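Local coordinates for SusD superfamily protein (PDB 3HDX), which probably binds polysaccharide at the outer membrane of a gut Bacteroides, as a SusD-family protein that would take part in glycan capture and uptake, at residues T218-I223 with T367-E372; A373-A376 with E382-S385; N407-L412 with Q438-D443. All blocks are in the same frame, centred on the assembly; numbering follows the deposited sequence. Where two conformers were deposited one is given.

Interaction 1. Residues T218-I223 with T367-E372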
loop_
_atom_site.group_PDB
_atom_site.type_symbol
_atom_site.label_atom_id
_atom_site.label_comp_id
_atom_site.label_asym_id
_atom_site.label_seq_id
_atom_site.Cartn_x
_atom_site.Cartn_y
_atom_site.Cartn_z
ATOM N N THR A 218 15.018 -11.879 2.856
ATOM C CA THR A 218 15.829 -11.361 3.972
ATOM C C THR A 218 15.165 -10.171 4.665
ATOM O O THR A 218 15.105 -10.086 5.898
ATOM C CB THR A 218 17.215 -10.938 3.448
ATOM O OG1 THR A 218 17.872 -12.101 2.925
ATOM C CG2 THR A 218 18.032 -10.335 4.591
ATOM N N TYR A 219 14.654 -9.252 3.875
ATOM C CA TYR A 219 13.991 -8.093 4.443
ATOM C C TYR A 219 12.677 -8.437 5.131
ATOM O O TYR A 219 12.382 -7.905 6.201
ATOM C CB TYR A 219 13.769 -6.991 3.389
ATOM C CG TYR A 219 15.045 -6.388 2.833
ATOM C CD1 TYR A 219 16.092 -6.001 3.678
ATOM C CD2 TYR A 219 15.187 -6.149 1.468
ATOM C CE1 TYR A 219 17.255 -5.431 3.153
ATOM C CE2 TYR A 219 16.323 -5.563 0.955
ATOM C CZ TYR A 219 17.360 -5.222 1.799
ATOM O OH TYR A 219 18.502 -4.608 1.297
ATOM N N SER A 220 11.875 -9.320 4.533
ATOM C CA SER A 220 10.618 -9.752 5.162
ATOM C C SER A 220 10.931 -10.447 6.495
ATOM O O SER A 220 10.255 -10.229 7.514
ATOM C CB SER A 220 9.844 -10.698 4.229
ATOM O OG SER A 220 9.461 -10.064 3.022
ATOM N N ALA A 221 11.964 -11.295 6.487
ATOM C CA ALA A 221 12.419 -11.988 7.712
ATOM C C ALA A 221 12.809 -10.982 8.791
ATOM O O ALA A 221 12.415 -11.092 9.940
ATOM C CB ALA A 221 13.589 -12.947 7.397
ATOM N N PHE A 222 13.518 -9.943 8.397
ATOM C CA PHE A 222 13.984 -8.944 9.352
ATOM C C PHE A 222 12.782 -8.269 10.019
ATOM O O PHE A 222 12.742 -8.061 11.228
ATOM C CB PHE A 222 14.892 -7.904 8.686
ATOM C CG PHE A 222 15.566 -7.005 9.652
ATOM C CD1 PHE A 222 16.801 -7.369 10.185
ATOM C CD2 PHE A 222 14.968 -5.835 10.078
ATOM C CE1 PHE A 222 17.436 -6.552 11.150
ATOM C CE2 PHE A 222 15.555 -5.022 11.069
ATOM C CZ PHE A 222 16.820 -5.380 11.584
ATOM N N ILE A 223 11.789 -7.927 9.211
ATOM C CA ILE A 223 10.570 -7.317 9.721
ATOM C C ILE A 223 9.834 -8.198 10.735
ATOM O O ILE A 223 9.480 -7.762 11.832
ATOM C CB ILE A 223 9.610 -6.911 8.558
ATOM C CG1 ILE A 223 10.250 -5.843 7.673
ATOM C CG2 ILE A 223 8.281 -6.400 9.113
ATOM C CD1 ILE A 223 9.620 -5.792 6.267
ATOM N N THR A 367 4.368 -11.612 6.007
ATOM C CA THR A 367 4.448 -13.050 6.223
ATOM C C THR A 367 4.113 -13.818 4.965
ATOM O O THR A 367 4.851 -14.746 4.593
ATOM C CB THR A 367 3.583 -13.456 7.420
ATOM O OG1 THR A 367 4.057 -12.734 8.570
ATOM C CG2 THR A 367 3.583 -14.989 7.666
ATOM N N LEU A 368 3.082 -13.367 4.249
ATOM C CA LEU A 368 2.719 -14.024 2.968
ATOM C C LEU A 368 3.770 -13.708 1.911
ATOM O O LEU A 368 4.075 -14.555 1.079
ATOM C CB LEU A 368 1.284 -13.666 2.495
ATOM C CG LEU A 368 0.172 -14.206 3.392
ATOM C CD1 LEU A 368 -1.201 -13.527 3.085
ATOM C CD2 LEU A 368 0.086 -15.764 3.315
ATOM N N LEU A 369 4.365 -12.511 1.960
ATOM C CA LEU A 369 5.446 -12.130 1.018
ATOM C C LEU A 369 6.624 -13.057 1.222
ATOM O O LEU A 369 7.274 -13.477 0.259
ATOM C CB LEU A 369 5.817 -10.639 1.198
ATOM C CG LEU A 369 6.778 -10.133 0.115
ATOM C CD1 LEU A 369 6.097 -10.097 -1.289
ATOM C CD2 LEU A 369 7.342 -8.740 0.536
ATOM N N ARG A 370 6.954 -13.304 2.483
ATOM C CA ARG A 370 8.031 -14.233 2.806
ATOM C C ARG A 370 7.759 -15.630 2.210
ATOM O O ARG A 370 8.681 -16.249 1.687
ATOM C CB ARG A 370 8.278 -14.306 4.317
ATOM C CG ARG A 370 9.556 -15.023 4.632
ATOM C CD ARG A 370 9.769 -15.080 6.093
ATOM N NE ARG A 370 11.065 -15.624 6.431
ATOM C CZ ARG A 370 11.504 -15.681 7.684
ATOM N NH1 ARG A 370 10.774 -15.183 8.706
ATOM N NH2 ARG A 370 12.717 -16.175 7.899
ATOM N N ALA A 371 6.527 -16.117 2.353
ATOM C CA ALA A 371 6.123 -17.402 1.738
ATOM C C ALA A 371 6.327 -17.395 0.217
ATOM O O ALA A 371 6.918 -18.312 -0.348
ATOM C CB ALA A 371 4.696 -17.775 2.137
ATOM N N GLU A 372 5.859 -16.343 -0.439
ATOM C CA GLU A 372 6.048 -16.163 -1.869
ATOM C C GLU A 372 7.542 -16.227 -2.229
ATOM O O GLU A 372 7.922 -16.957 -3.157
ATOM C CB GLU A 372 5.429 -14.819 -2.271
ATOM C CG GLU A 372 5.699 -14.268 -3.667
ATOM C CD GLU A 372 5.122 -12.867 -3.863
ATOM O OE1 GLU A 372 4.182 -12.456 -3.114
ATOM O OE2 GLU A 372 5.604 -12.190 -4.791
#
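Helices 213-226 and 363-376 form a nearly antiparallel pair, consistent with the TPR-like helical part of the SusD fold, their short segments running at 148° with the axes 8.9 Å apart. The approach is close because small residues line one side: Ser220 faces Arg370, and the two CB atoms, Ser220 CB and Arg370 CB, lie 3.9 Å apart. The hydroxyl of Ser220 stands beside its own backbone N (chi1 -63°), which lets it bond back to Ala216 O, one turn earlier in the same helix. In this position Ser220 OG also lies against the Leu369 side chain, 3.5 Å from Leu369 CD2.

Arg370 reaches along the flank of the opposite helix. Its CG is anti to the backbone N (chi1 -168°) and the chain stays extended as far as NE, which lays the guanidinium beside Ala221. The methyl of Ala221 sits over the centre of one guanidinium face, with Ala221 CB 3.4 Å from Arg370 NH2. Meanwhile Arg370 NE forms a salt bridge with Glu217, one turn before Ala221.

Arg370 thus serves the neighbouring helix twice: a flat face packs on a methyl while its NE is salt-bridged to the Glu217 carboxylate. That pairing would fix the guanidinium's rotation, and the serine, already bonded within its helix, can meet leucine without leaving its hydroxyl unsatisfied.

Interaction 2. Residues A373-A376 with E382-S385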
loop_
_atom_site.group_PDB
_atom_site.type_symbol
_atom_site.label_atom_id
_atom_site.label_comp_id
_atom_site.label_asym_id
_atom_site.label_seq_id
_atom_site.Cartn_x
_atom_site.Cartn_y
_atom_site.Cartn_z
ATOM N N ALA A 373 8.367 -15.477 -1.486
ATOM C CA ALA A 373 9.808 -15.413 -1.733
ATOM C C ALA A 373 10.485 -16.781 -1.564
ATOM O O ALA A 373 11.276 -17.196 -2.391
ATOM C CB ALA A 373 10.477 -14.346 -0.840
ATOM N N LEU A 374 10.090 -17.500 -0.522
ATOM C CA LEU A 374 10.668 -18.814 -0.234
ATOM C C LEU A 374 10.327 -19.798 -1.361
ATOM O O LEU A 374 11.195 -20.532 -1.826
ATOM C CB LEU A 374 10.236 -19.335 1.136
ATOM C CG LEU A 374 10.920 -18.636 2.303
ATOM C CD1 LEU A 374 10.182 -18.894 3.607
ATOM C CD2 LEU A 374 12.401 -19.070 2.404
ATOM N N CYS A 375 9.087 -19.755 -1.863
ATOM C CA CYS A 375 8.746 -20.563 -3.043
ATOM C C CYS A 375 9.576 -20.190 -4.252
ATOM O O CYS A 375 10.095 -21.076 -4.966
ATOM C CB CYS A 375 7.293 -20.415 -3.394
ATOM S SG CYS A 375 6.211 -21.258 -2.244
ATOM N N ALA A 376 9.729 -18.884 -4.479
ATOM C CA ALA A 376 10.523 -18.400 -5.592
ATOM C C ALA A 376 11.976 -18.911 -5.552
ATOM O O ALA A 376 12.595 -19.179 -6.593
ATOM C CB ALA A 376 10.465 -16.863 -5.701
ATOM N N GLU A 382 9.672 -24.598 3.524
ATOM C CA GLU A 382 9.746 -23.512 4.493
ATOM C C GLU A 382 8.606 -22.484 4.326
ATOM O O GLU A 382 8.140 -21.908 5.307
ATOM C CB GLU A 382 11.107 -22.824 4.378
ATOM C CG GLU A 382 12.302 -23.739 4.710
ATOM C CD GLU A 382 13.610 -23.100 4.322
ATOM O OE1 GLU A 382 13.851 -22.037 4.911
ATOM O OE2 GLU A 382 14.326 -23.600 3.417
ATOM N N ALA A 383 8.134 -22.273 3.093
ATOM C CA ALA A 383 7.054 -21.331 2.838
ATOM C C ALA A 383 5.762 -21.715 3.550
ATOM O O ALA A 383 4.995 -20.844 4.009
ATOM C CB ALA A 383 6.800 -21.226 1.328
ATOM N N VAL A 384 5.524 -23.028 3.652
ATOM C CA VAL A 384 4.273 -23.542 4.219
ATOM C C VAL A 384 4.055 -23.074 5.637
ATOM O O VAL A 384 2.925 -22.709 5.983
ATOM C CB VAL A 384 4.185 -25.108 4.099
ATOM C CG1 VAL A 384 3.012 -25.667 4.900
ATOM C CG2 VAL A 384 4.093 -25.536 2.622
ATOM N N SER A 385 5.116 -23.044 6.461
ATOM C CA SER A 385 4.927 -22.597 7.852
ATOM C C SER A 385 4.402 -21.155 7.917
ATOM O O SER A 385 3.535 -20.869 8.707
ATOM C CB SER A 385 6.191 -22.731 8.696
ATOM O OG SER A 385 7.179 -21.842 8.263
#
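Apolar packing carries most of this contact, with Ala383 at its middle. The methyl of Ala383 points from helix 380-391 toward the last turn of helix 363-376 and is met there by two neighbouring residues: Cys375 SG lies 3.6 Å from Ala383 CB, and Leu374 CB lies 3.9 Å from the same methyl. For Cys375 the first torsion matters, since SG stands anti to the carbonyl carbon and beside the backbone N (chi1 -73°), a setting that brings the sulfur onto the alanine. The small side chain lets the backbones come close, with Leu374 CA 5.4 Å from Ala383 CA. The two helices form a helical (alpha-alpha) hairpin, consistent with the TPR-like helix pairs of the SusD family, and this contact packs their ends together next to the short turn.

Leu374 makes the second group of contacts, with the backbone and side chain of Glu382. Leu374 CD1 lies 4.0 Å from Glu382 C and 4.1 Å from Glu382 CB. The two side chains cross at about a right angle, and the other leucine methyl, Leu374 CD2, comes to 4.1 Å from Glu382 OE1.

The charged interaction lies at the edge of the hairpin. Glu382 OE1 forms a salt bridge with Arg379 in the turn, while the aliphatic part of Glu382 flanks the leucine. Cys375 also packs on Leu412, Ile413 and Ile416 of helix 409-423, which places its sulfur where three helices meet.

The chemistry is therefore divided by depth: thiol, methyl and isobutyl groups meet inside by dispersion, whereas the carboxylate stays at the exposed margin, where its charge has an arginine partner.

Interaction 3. Residues N407-L412 with Q438-D443. With EDO (1,2-ethanediol), chain D.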
loop_
_atom_site.group_PDB
_atom_site.type_symbol
_atom_site.label_atom_id
_atom_site.label_comp_id
_atom_site.label_asym_id
_atom_site.label_seq_id
_atom_site.Cartn_x
_atom_site.Cartn_y
_atom_site.Cartn_z
ATOM N N ASN A 407 3.785 -31.666 -3.333
ATOM C CA ASN A 407 5.132 -31.126 -3.473
ATOM C C ASN A 407 5.318 -30.289 -4.759
ATOM O O ASN A 407 6.425 -30.170 -5.272
ATOM C CB ASN A 407 6.203 -32.245 -3.345
ATOM C CG ASN A 407 6.247 -32.876 -1.938
ATOM O OD1 ASN A 407 5.880 -32.267 -0.953
ATOM N ND2 ASN A 407 6.731 -34.106 -1.858
ATOM N N ASN A 408 4.238 -29.666 -5.222
ATOM C CA ASN A 408 4.241 -28.872 -6.457
ATOM C C ASN A 408 4.402 -27.396 -6.050
ATOM O O ASN A 408 3.479 -26.805 -5.479
ATOM C CB ASN A 408 2.988 -29.124 -7.275
ATOM C CG ASN A 408 3.008 -28.421 -8.606
ATOM O OD1 ASN A 408 3.215 -27.229 -8.673
ATOM N ND2 ASN A 408 2.761 -29.168 -9.691
ATOM N N ARG A 409 5.562 -26.842 -6.375
ATOM C CA ARG A 409 5.924 -25.432 -6.061
ATOM C C ARG A 409 4.900 -24.444 -6.623
ATOM O O ARG A 409 4.471 -23.526 -5.917
ATOM C CB ARG A 409 7.339 -25.102 -6.610
ATOM C CG ARG A 409 7.820 -23.649 -6.540
ATOM C CD ARG A 409 9.186 -23.502 -7.341
ATOM N NE ARG A 409 9.612 -22.118 -7.648
ATOM C CZ ARG A 409 9.298 -21.393 -8.746
ATOM N NH1 ARG A 409 8.532 -21.873 -9.737
ATOM N NH2 ARG A 409 9.775 -20.147 -8.869
ATOM N N GLU A 410 4.462 -24.660 -7.860
ATOM C CA GLU A 410 3.540 -23.731 -8.507
ATOM C C GLU A 410 2.140 -23.803 -7.847
ATOM O O GLU A 410 1.481 -22.770 -7.670
ATOM C CB GLU A 410 3.527 -23.949 -10.015
ATOM C CG GLU A 410 4.843 -23.570 -10.698
ATOM C CD GLU A 410 6.006 -24.564 -10.487
ATOM O OE1 GLU A 410 5.787 -25.799 -10.336
ATOM O OE2 GLU A 410 7.158 -24.101 -10.427
ATOM N N SER A 411 1.724 -24.999 -7.425
ATOM C CA SER A 411 0.437 -25.161 -6.728
ATOM C C SER A 411 0.470 -24.364 -5.421
ATOM O O SER A 411 -0.521 -23.700 -5.061
ATOM C CB SER A 411 0.111 -26.633 -6.410
ATOM O OG SER A 411 -0.084 -27.404 -7.585
ATOM N N LEU A 412 1.598 -24.440 -4.695
ATOM C CA LEU A 412 1.753 -23.688 -3.444
ATOM C C LEU A 412 1.808 -22.179 -3.707
ATOM O O LEU A 412 1.172 -21.404 -2.993
ATOM C CB LEU A 412 2.977 -24.195 -2.658
ATOM C CG LEU A 412 3.288 -23.440 -1.343
ATOM C CD1 LEU A 412 2.050 -23.510 -0.436
ATOM C CD2 LEU A 412 4.509 -24.027 -0.614
ATOM N N GLN A 438 1.767 -13.631 -11.795
ATOM C CA GLN A 438 1.916 -14.050 -13.176
ATOM C C GLN A 438 3.376 -14.289 -13.555
ATOM O O GLN A 438 3.705 -15.229 -14.279
ATOM C CB GLN A 438 1.277 -13.047 -14.124
ATOM C CG GLN A 438 1.278 -13.550 -15.583
ATOM C CD GLN A 438 0.639 -14.939 -15.779
ATOM O OE1 GLN A 438 1.162 -15.749 -16.564
ATOM N NE2 GLN A 438 -0.508 -15.205 -15.104
ATOM N N LYS A 439 4.251 -13.443 -13.044
ATOM C CA LYS A 439 5.681 -13.583 -13.314
ATOM C C LYS A 439 6.263 -14.883 -12.814
ATOM O O LYS A 439 7.182 -15.433 -13.431
ATOM C CB LYS A 439 6.445 -12.366 -12.785
ATOM C CG LYS A 439 6.100 -11.037 -13.564
ATOM C CD LYS A 439 6.566 -9.767 -12.846
ATOM C CE LYS A 439 8.084 -9.669 -12.769
ATOM N NZ LYS A 439 8.481 -8.491 -11.913
ATOM N N LEU A 440 5.723 -15.382 -11.702
ATOM C CA LEU A 440 6.144 -16.674 -11.145
ATOM C C LEU A 440 5.437 -17.865 -11.790
ATOM O O LEU A 440 6.086 -18.852 -12.095
ATOM C CB LEU A 440 5.869 -16.755 -9.636
ATOM C CG LEU A 440 6.797 -15.972 -8.711
ATOM C CD1 LEU A 440 6.177 -15.753 -7.286
ATOM C CD2 LEU A 440 8.157 -16.605 -8.649
HETATM N N MSE A 441 4.104 -17.767 -11.958
HETATM C CA MSE A 441 3.317 -18.882 -12.470
HETATM C C MSE A 441 3.487 -19.099 -13.961
HETATM O O MSE A 441 3.520 -20.239 -14.412
HETATM C CB MSE A 441 1.810 -18.708 -12.137
HETATM C CG MSE A 441 1.519 -18.674 -10.619
HETATM SE SE MSE A 441 1.810 -20.357 -9.754
HETATM C CE MSE A 441 0.500 -21.402 -10.762
ATOM N N LYS A 442 3.526 -18.001 -14.713
ATOM C CA LYS A 442 3.611 -17.999 -16.177
ATOM C C LYS A 442 2.498 -18.852 -16.806
ATOM O O LYS A 442 2.724 -19.550 -17.814
ATOM C CB LYS A 442 5.019 -18.449 -16.642
ATOM C CG LYS A 442 6.146 -17.575 -16.059
ATOM C CD LYS A 442 7.533 -18.060 -16.498
ATOM C CE LYS A 442 8.593 -17.272 -15.801
ATOM N N ASP A 443 1.305 -18.785 -16.211
ATOM C CA ASP A 443 0.168 -19.612 -16.626
ATOM C C ASP A 443 -0.835 -18.915 -17.541
ATOM O O ASP A 443 -1.876 -19.482 -17.811
ATOM C CB ASP A 443 -0.531 -20.248 -15.394
ATOM C CG ASP A 443 -1.196 -19.258 -14.469
ATOM O OD1 ASP A 443 -0.999 -18.016 -14.570
ATOM O OD2 ASP A 443 -1.946 -19.756 -13.594
HETATM C C1 EDO D . 6.713 -5.307 -13.042
HETATM O O1 EDO D . 6.672 -6.342 -12.043
HETATM C C2 EDO D . 6.816 -5.981 -14.396
HETATM O O2 EDO D . 7.987 -6.820 -14.430
HETATM O O HOH W 1 8.713 -19.286 -11.610
#
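The first turn of helix 409-423 faces the last turn of helix 430-441, with Glu410 CA and Met441 CA 6.3 Å apart. Met441, present as selenomethionine, folds its side chain back at chi2 and chi3 (-69° and -61°), and this curl lays the end of the chain against Glu410. Met441 SE lies 3.2 Å from Glu410 O, and the terminal methyl CE and the selenium both lie beside Glu410 CB.

Arg409 makes the other approach. Its chain is extended from CG to NE and crosses the Leu440 side chain at about a right angle, with Arg409 NH2 3.9 Å from Leu440 CD2. A water links the same two residues: it accepts from Arg409 NH2 at 3.1 Å and donates to Leu440 O at 2.7 Å. Within its own turn, in the conformer given for Glu410, Arg409 NH1 forms a salt bridge of 2.7 Å to Glu410 OE2, which lies in the guanidinium plane while the carboxylate is met on its anti side.

Each helix end has its own polar finish. Asn408 is the N-cap, its OD1 accepting from Ser411 N, which lies well above the carbonyl plane. After the other helix, Lys442 turns with positive phi and Gln438 NE2 bonds to Asp443 OD1 at 2.9 Å. Back in the last turn of the helix, Lys439 NZ donates to both oxygens of a 1,2-ethanediol, probably from the crystallisation liquor.

The water, together with a probable bond to Cys375 O of helix 363-376, should fix the orientation of the guanidinium between three helices, while the end of the Met441 chain, selenium in the crystal and sulfur in the natural protein, packs against Glu410 O and CB.

How the interactions relate
Helix 363-376 ties the set together: interactions 1 and 2 use successive turns of it, their centres about 9 Å apart, and Ala371 O touches Ala383 CB at 3.4 Å. Interaction 3, its centre about 12 Å from that of interaction 2, closes the C-terminal end of the same helix, where Cys375 O and Arg409 NE are 2.9 Å apart, a probable hydrogen bond. Leu412 CD2 adds packing, 3.6 Å from both Cys375 SG and Val384 CG2. Interactions 1 and 3, about 18 Å apart between centres, still meet where Glu372 CG lies 3.9 Å from Leu440 CD1. Together they join neighbouring helices of the C-terminal SusD family region to helix 213-226; no glycan site is identified among them.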